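Local coordinates for sulfatase (sulfuric ester hydrolase) protein (Agrobacterium radiobacter, PDB 4UPH), which belongs to the sulfatase family of the alkaline phosphatase superfamily and holds a magnesium ion in a mixed alpha/beta fold, at residues A128-G132 / L416-N420; D123-A128 / I406-L410. Residues are numbered along the deposited sequence.

Interaction 1. Residues A128-G132 / L416-N420; sequences AARRG and LVPDN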
ATOM      1  N   ALA A 128      13.021   1.843  18.314  1.00 34.91           N
ATOM      2  CA  ALA A 128      14.057   2.808  17.943  1.00 34.62           C
ATOM      3  C   ALA A 128      14.743   3.378  19.198  1.00 40.86           C
ATOM      4  O   ALA A 128      15.974   3.427  19.216  1.00 43.91           O
ATOM      5  CB  ALA A 128      13.476   3.931  17.091  1.00 34.74           C
ATOM      6  N   ALA A 129      13.983   3.782  20.232  1.00 36.96           N
ATOM      7  CA  ALA A 129      14.540   4.268  21.499  1.00 39.20           C
ATOM      8  C   ALA A 129      15.598   3.280  22.056  1.00 43.08           C
ATOM      9  O   ALA A 129      16.686   3.716  22.418  1.00 43.77           O
ATOM     10  CB  ALA A 129      13.432   4.486  22.538  1.00 40.53           C
ATOM     11  N   ARG A 130      15.304   1.960  22.072  1.00 38.69           N
ATOM     12  CA  ARG A 130      16.259   0.918  22.521  1.00 37.61           C
ATOM     13  C   ARG A 130      17.506   0.944  21.664  1.00 40.02           C
ATOM     14  O   ARG A 130      18.585   0.745  22.191  1.00 42.28           O
ATOM     15  CB  ARG A 130      15.663  -0.488  22.504  1.00 34.82           C
ATOM     16  CG  ARG A 130      14.422  -0.661  23.366  1.00 45.79           C
ATOM     17  CD  ARG A 130      14.184  -2.125  23.776  1.00 45.51           C
ATOM     18  NE  ARG A 130      15.207  -2.562  24.724  1.00 50.14           N
ATOM     19  CZ  ARG A 130      15.190  -2.306  26.030  1.00 59.25           C
ATOM     20  NH1 ARG A 130      14.157  -1.681  26.579  1.00 44.17           N
ATOM     21  NH2 ARG A 130      16.207  -2.670  26.794  1.00 49.20           N
ATOM     22  N   ARG A 131      17.380   1.223  20.365  1.00 35.68           N
ATOM     23  CA  ARG A 131      18.548   1.372  19.475  1.00 36.82           C
ATOM     24  C   ARG A 131      19.368   2.654  19.763  1.00 43.14           C
ATOM     25  O   ARG A 131      20.450   2.838  19.218  1.00 43.46           O
ATOM     26  CB  ARG A 131      18.162   1.267  17.999  1.00 32.24           C
ATOM     27  CG  ARG A 131      17.541  -0.087  17.641  1.00 32.87           C
ATOM     28  CD  ARG A 131      17.531  -0.273  16.135  1.00 41.75           C
ATOM     29  NE  ARG A 131      16.975   0.896  15.437  1.00 42.57           N
ATOM     30  CZ  ARG A 131      15.686   1.089  15.182  1.00 46.00           C
ATOM     31  NH1 ARG A 131      14.785   0.173  15.532  1.00 32.95           N
ATOM     32  NH2 ARG A 131      15.287   2.192  14.563  1.00 34.43           N
ATOM     33  N   GLY A 132      18.840   3.500  20.631  1.00 41.70           N
ATOM     34  CA  GLY A 132      19.477   4.723  21.100  1.00 41.75           C
ATOM     35  C   GLY A 132      19.896   4.644  22.554  1.00 46.38           C
ATOM     36  O   GLY A 132      20.189   5.678  23.171  1.00 46.16           O
ATOM     37  N   LEU A 416      18.306   8.711  15.509  1.00 40.98           N
ATOM     38  CA  LEU A 416      17.978   7.309  15.243  1.00 39.54           C
ATOM     39  C   LEU A 416      17.601   7.149  13.775  1.00 43.83           C
ATOM     40  O   LEU A 416      17.178   8.122  13.153  1.00 42.67           O
ATOM     41  CB  LEU A 416      16.851   6.816  16.148  1.00 38.42           C
ATOM     42  CG  LEU A 416      16.907   7.274  17.592  1.00 42.70           C
ATOM     43  CD1 LEU A 416      15.542   7.237  18.230  1.00 43.04           C
ATOM     44  CD2 LEU A 416      17.911   6.482  18.384  1.00 43.31           C
ATOM     45  N   VAL A 417      17.830   5.948  13.204  1.00 41.19           N
ATOM     46  CA  VAL A 417      17.453   5.638  11.822  1.00 40.86           C
ATOM     47  C   VAL A 417      16.314   4.627  11.857  1.00 43.09           C
ATOM     48  O   VAL A 417      16.503   3.545  12.421  1.00 42.23           O
ATOM     49  CB  VAL A 417      18.619   5.151  10.914  1.00 45.50           C
ATOM     50  CG1 VAL A 417      18.130   4.934   9.467  1.00 45.62           C
ATOM     51  CG2 VAL A 417      19.788   6.137  10.930  1.00 44.47           C
ATOM     52  N   PRO A 418      15.117   4.948  11.290  1.00 38.65           N
ATOM     53  CA  PRO A 418      14.028   3.958  11.295  1.00 37.88           C
ATOM     54  C   PRO A 418      14.374   2.761  10.399  1.00 37.70           C
ATOM     55  O   PRO A 418      15.111   2.923   9.415  1.00 33.32           O
ATOM     56  CB  PRO A 418      12.824   4.763  10.784  1.00 40.75           C
ATOM     57  CG  PRO A 418      13.421   5.830   9.932  1.00 44.52           C
ATOM     58  CD  PRO A 418      14.709   6.194  10.607  1.00 39.70           C
ATOM     59  N   ASP A 419      13.861   1.560  10.751  1.00 36.23           N
ATOM     60  CA  ASP A 419      14.143   0.314  10.016  1.00 36.33           C
ATOM     61  C   ASP A 419      13.289   0.098   8.757  1.00 39.79           C
ATOM     62  O   ASP A 419      13.494  -0.870   8.025  1.00 38.97           O
ATOM     63  CB  ASP A 419      14.067  -0.908  10.949  1.00 38.85           C
ATOM     64  CG  ASP A 419      15.331  -1.121  11.783  1.00 62.84           C
ATOM     65  OD1 ASP A 419      16.424  -0.690  11.338  1.00 65.85           O
ATOM     66  OD2 ASP A 419      15.237  -1.754  12.860  1.00 76.18           O
ATOM     67  N   ASN A 420      12.357   1.008   8.485  1.00 37.89           N
ATOM     68  CA  ASN A 420      11.478   0.920   7.309  1.00 37.32           C
ATOM     69  C   ASN A 420      11.015   2.319   6.935  1.00 40.90           C
ATOM     70  O   ASN A 420      11.340   3.284   7.639  1.00 40.25           O
ATOM     71  CB  ASN A 420      10.277  -0.030   7.551  1.00 32.63           C
ATOM     72  CG  ASN A 420       9.520   0.228   8.840  1.00 39.55           C
ATOM     73  OD1 ASN A 420       8.728   1.165   8.961  1.00 36.01           O
ATOM     74  ND2 ASN A 420       9.754  -0.593   9.843  1.00 26.33           N
TER
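Leu416 and Arg131 carry most of this contact, one with an apolar side chain and the other with a charged one, while Asp419 adds a carboxylate. Leu416 points toward the segment 128-132, and its two methyls meet Ala128 and Gly132. Its CD1 lies 4.1 Å from Ala128 CB, and its CD2 is 3.7 Å from Ala128 O and 3.6 Å from Gly132 CA. Small residues suit these places: the methyl of Ala128 leaves room for the leucine, and a beta carbon at Gly132 would sit 2.7 Å from Leu416 CD2, a clash, so the chain can pass close to the leucine at Gly132.

The guanidinium of Arg131 meets the backbone of the other segment. Its NH2 donates a hydrogen bond to Val417 O (2.8 Å), giving a carbonyl outside regular secondary structure a partner. Its NH1 stands 3.3 Å from Asp419 OD2 in a salt bridge; since that oxygen lies over one face of the guanidinium, the attraction is between charges, with no N-H aimed at it. A long, flexible arginine can serve both groups from the exposed edge of the contact, and its NH2 also forms a salt bridge with Asp123.

At the periphery of the alpha/beta sulfatase fold, the contact thus ties helix 125-130 to the loop leading from helix 406-413 toward helix 428-431. Helix 406-413 borders both segments, with Phe407 touching Ala128 and Cys411 touching Pro418, while the loop residue Pro136, just before strand 137-140, packs on Ala129.

Interaction 2. Residues D123-A128 / I406-L410; sequences DNLALA and IFPTL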
ATOM      1  N   ASP A 123       8.829  -1.061  12.551  1.00 32.47           N
ATOM      2  CA  ASP A 123       9.598  -0.343  13.547  1.00 33.03           C
ATOM      3  C   ASP A 123       8.677   0.635  14.265  1.00 38.92           C
ATOM      4  O   ASP A 123       7.679   1.050  13.697  1.00 38.96           O
ATOM      5  CB  ASP A 123      10.698   0.467  12.847  1.00 34.10           C
ATOM      6  CG  ASP A 123      11.808   0.959  13.751  1.00 40.74           C
ATOM      7  OD1 ASP A 123      11.880   0.494  14.913  1.00 41.58           O
ATOM      8  OD2 ASP A 123      12.641   1.760  13.278  1.00 44.74           O
ATOM      9  N   ASN A 124       9.036   1.059  15.474  1.00 36.06           N
ATOM     10  CA  ASN A 124       8.240   2.028  16.223  1.00 35.29           C
ATOM     11  C   ASN A 124       9.133   2.817  17.160  1.00 39.15           C
ATOM     12  O   ASN A 124      10.286   2.435  17.329  1.00 38.35           O
ATOM     13  CB  ASN A 124       7.093   1.332  16.960  1.00 33.12           C
ATOM     14  CG  ASN A 124       7.540   0.371  18.009  1.00 43.89           C
ATOM     15  OD1 ASN A 124       8.209   0.728  18.986  1.00 42.17           O
ATOM     16  ND2 ASN A 124       7.140  -0.857  17.847  1.00 35.08           N
ATOM     17  N   LEU A 125       8.596   3.901  17.793  1.00 37.09           N
ATOM     18  CA  LEU A 125       9.343   4.816  18.659  1.00 35.03           C
ATOM     19  C   LEU A 125       9.963   4.130  19.851  1.00 38.38           C
ATOM     20  O   LEU A 125      11.003   4.600  20.317  1.00 39.61           O
ATOM     21  CB  LEU A 125       8.550   6.088  19.070  1.00 34.52           C
ATOM     22  CG  LEU A 125       7.179   5.963  19.738  1.00 38.72           C
ATOM     23  CD1 LEU A 125       7.287   5.713  21.245  1.00 37.54           C
ATOM     24  CD2 LEU A 125       6.375   7.239  19.540  1.00 41.07           C
ATOM     25  N   ALA A 126       9.388   3.012  20.326  1.00 35.06           N
ATOM     26  CA  ALA A 126       9.930   2.256  21.477  1.00 33.81           C
ATOM     27  C   ALA A 126      11.098   1.354  21.057  1.00 38.19           C
ATOM     28  O   ALA A 126      12.085   1.302  21.775  1.00 39.51           O
ATOM     29  CB  ALA A 126       8.839   1.443  22.154  1.00 34.35           C
ATOM     30  N   LEU A 127      11.011   0.667  19.893  1.00 34.17           N
ATOM     31  CA  LEU A 127      12.101  -0.175  19.366  1.00 33.11           C
ATOM     32  C   LEU A 127      13.285   0.694  18.980  1.00 39.92           C
ATOM     33  O   LEU A 127      14.424   0.338  19.303  1.00 41.43           O
ATOM     34  CB  LEU A 127      11.662  -1.000  18.161  1.00 32.00           C
ATOM     35  CG  LEU A 127      10.656  -2.106  18.441  1.00 34.72           C
ATOM     36  CD1 LEU A 127       9.971  -2.535  17.172  1.00 32.93           C
ATOM     37  CD2 LEU A 127      11.290  -3.313  19.283  1.00 28.12           C
ATOM     38  N   ALA A 128      13.021   1.843  18.314  1.00 34.91           N
ATOM     39  CA  ALA A 128      14.057   2.808  17.943  1.00 34.62           C
ATOM     40  C   ALA A 128      14.743   3.378  19.198  1.00 40.86           C
ATOM     41  O   ALA A 128      15.974   3.427  19.216  1.00 43.91           O
ATOM     42  CB  ALA A 128      13.476   3.931  17.091  1.00 34.74           C
ATOM     43  N   ILE A 406       5.257  12.254  14.563  1.00 36.44           N
ATOM     44  CA  ILE A 406       5.893  12.076  15.870  1.00 37.17           C
ATOM     45  C   ILE A 406       7.110  11.156  15.824  1.00 43.20           C
ATOM     46  O   ILE A 406       8.174  11.538  16.329  1.00 44.72           O
ATOM     47  CB  ILE A 406       4.868  11.643  16.945  1.00 40.71           C
ATOM     48  CG1 ILE A 406       3.622  12.602  16.974  1.00 41.54           C
ATOM     49  CG2 ILE A 406       5.528  11.491  18.342  1.00 40.71           C
ATOM     50  CD1 ILE A 406       3.862  14.131  17.120  1.00 40.31           C
ATOM     51  N   PHE A 407       6.964   9.946  15.247  1.00 38.86           N
ATOM     52  CA  PHE A 407       8.071   8.981  15.180  1.00 36.90           C
ATOM     53  C   PHE A 407       9.198   9.555  14.329  1.00 38.80           C
ATOM     54  O   PHE A 407      10.284   9.625  14.867  1.00 38.36           O
ATOM     55  CB  PHE A 407       7.596   7.549  14.765  1.00 37.83           C
ATOM     56  CG  PHE A 407       8.675   6.489  14.653  1.00 38.27           C
ATOM     57  CD1 PHE A 407       9.728   6.435  15.570  1.00 40.60           C
ATOM     58  CD2 PHE A 407       8.616   5.517  13.666  1.00 39.19           C
ATOM     59  CE1 PHE A 407      10.722   5.459  15.464  1.00 41.60           C
ATOM     60  CE2 PHE A 407       9.604   4.525  13.571  1.00 42.26           C
ATOM     61  CZ  PHE A 407      10.657   4.506  14.460  1.00 40.57           C
ATOM     62  N   PRO A 408       8.964  10.098  13.094  1.00 37.27           N
ATOM     63  CA  PRO A 408      10.067  10.781  12.351  1.00 36.45           C
ATOM     64  C   PRO A 408      10.771  11.907  13.129  1.00 39.90           C
ATOM     65  O   PRO A 408      11.991  12.035  13.030  1.00 39.60           O
ATOM     66  CB  PRO A 408       9.364  11.356  11.112  1.00 37.69           C
ATOM     67  CG  PRO A 408       8.146  10.498  10.941  1.00 42.09           C
ATOM     68  CD  PRO A 408       7.706  10.105  12.305  1.00 37.31           C
ATOM     69  N   THR A 409      10.018  12.692  13.923  1.00 37.01           N
ATOM     70  CA  THR A 409      10.548  13.790  14.758  1.00 37.11           C
ATOM     71  C   THR A 409      11.550  13.234  15.763  1.00 42.29           C
ATOM     72  O   THR A 409      12.660  13.761  15.857  1.00 43.79           O
ATOM     73  CB  THR A 409       9.389  14.549  15.452  1.00 38.04           C
ATOM     74  OG1 THR A 409       8.574  15.094  14.434  1.00 41.26           O
ATOM     75  CG2 THR A 409       9.867  15.660  16.330  1.00 32.87           C
ATOM     76  N   LEU A 410      11.159  12.166  16.505  1.00 37.43           N
ATOM     77  CA  LEU A 410      12.013  11.504  17.498  1.00 35.95           C
ATOM     78  C   LEU A 410      13.282  10.940  16.865  1.00 41.90           C
ATOM     79  O   LEU A 410      14.366  11.085  17.429  1.00 42.56           O
ATOM     80  CB  LEU A 410      11.243  10.411  18.257  1.00 35.09           C
ATOM     81  CG  LEU A 410      10.203  10.935  19.255  1.00 39.96           C
ATOM     82  CD1 LEU A 410       9.216   9.851  19.685  1.00 39.69           C
ATOM     83  CD2 LEU A 410      10.860  11.566  20.457  1.00 40.80           C
TER
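Phe407 lays one face of its ring over the backbone where Asn124 passes into Leu125, with CE1 3.5 Å from Asn124 C and CD1 3.5 Å from Leu125 CA. At the ring edge, Phe407 CE1 meets Ala128 CB at 3.5 Å and Phe407 CZ lies 3.6 Å from Asp123 OD2. A flat aromatic fits this first turn of helix 125-130, and the short alanine lets it come close.

Leu125 continues the apolar surface: its CD2 is 3.9 Å from Leu410 CD1 and 4.5 Å from Ile406 CG2. Phe407 and Leu410, three positions apart, both point from helix 406-413 toward the other helix. Asn124 is the N-cap, its OD1 accepting from Leu127 N at 2.9 Å and, more weakly, from Ala126 N at 2.9 Å. Leu125 also touches Leu49 of strand 46-52, and Leu410 touches Ile353 of strand 350-355, so the helix pair covers the mixed sheet of the alpha/beta sulfatase fold.

Asp123 OD2 accepts a hydrogen bond from Asp419 N and forms a salt bridge with Arg131. No hydrogen bond crosses between the segments, and all the touching residues are buried, so cohesion rests on shape and on excluding water.

In the fold
Interactions 1 and 2 follow one another along helix 125-130 and share Ala128, which serves both; their centres are about 7 Å apart. Interaction 2, wholly buried, pairs the start of that helix with helix 406-413 through apolar contacts. Interaction 1, farther from the chain centre and partly exposed, pairs the helix end with the loop beyond helix 406-413 and adds charge and a hydrogen bond to a smaller apolar patch. Asp123 couples them: its OD2 lies 3.0 Å from Arg131 NH2 in a salt bridge and 2.8 Å from Asp419 N, a probable hydrogen bond.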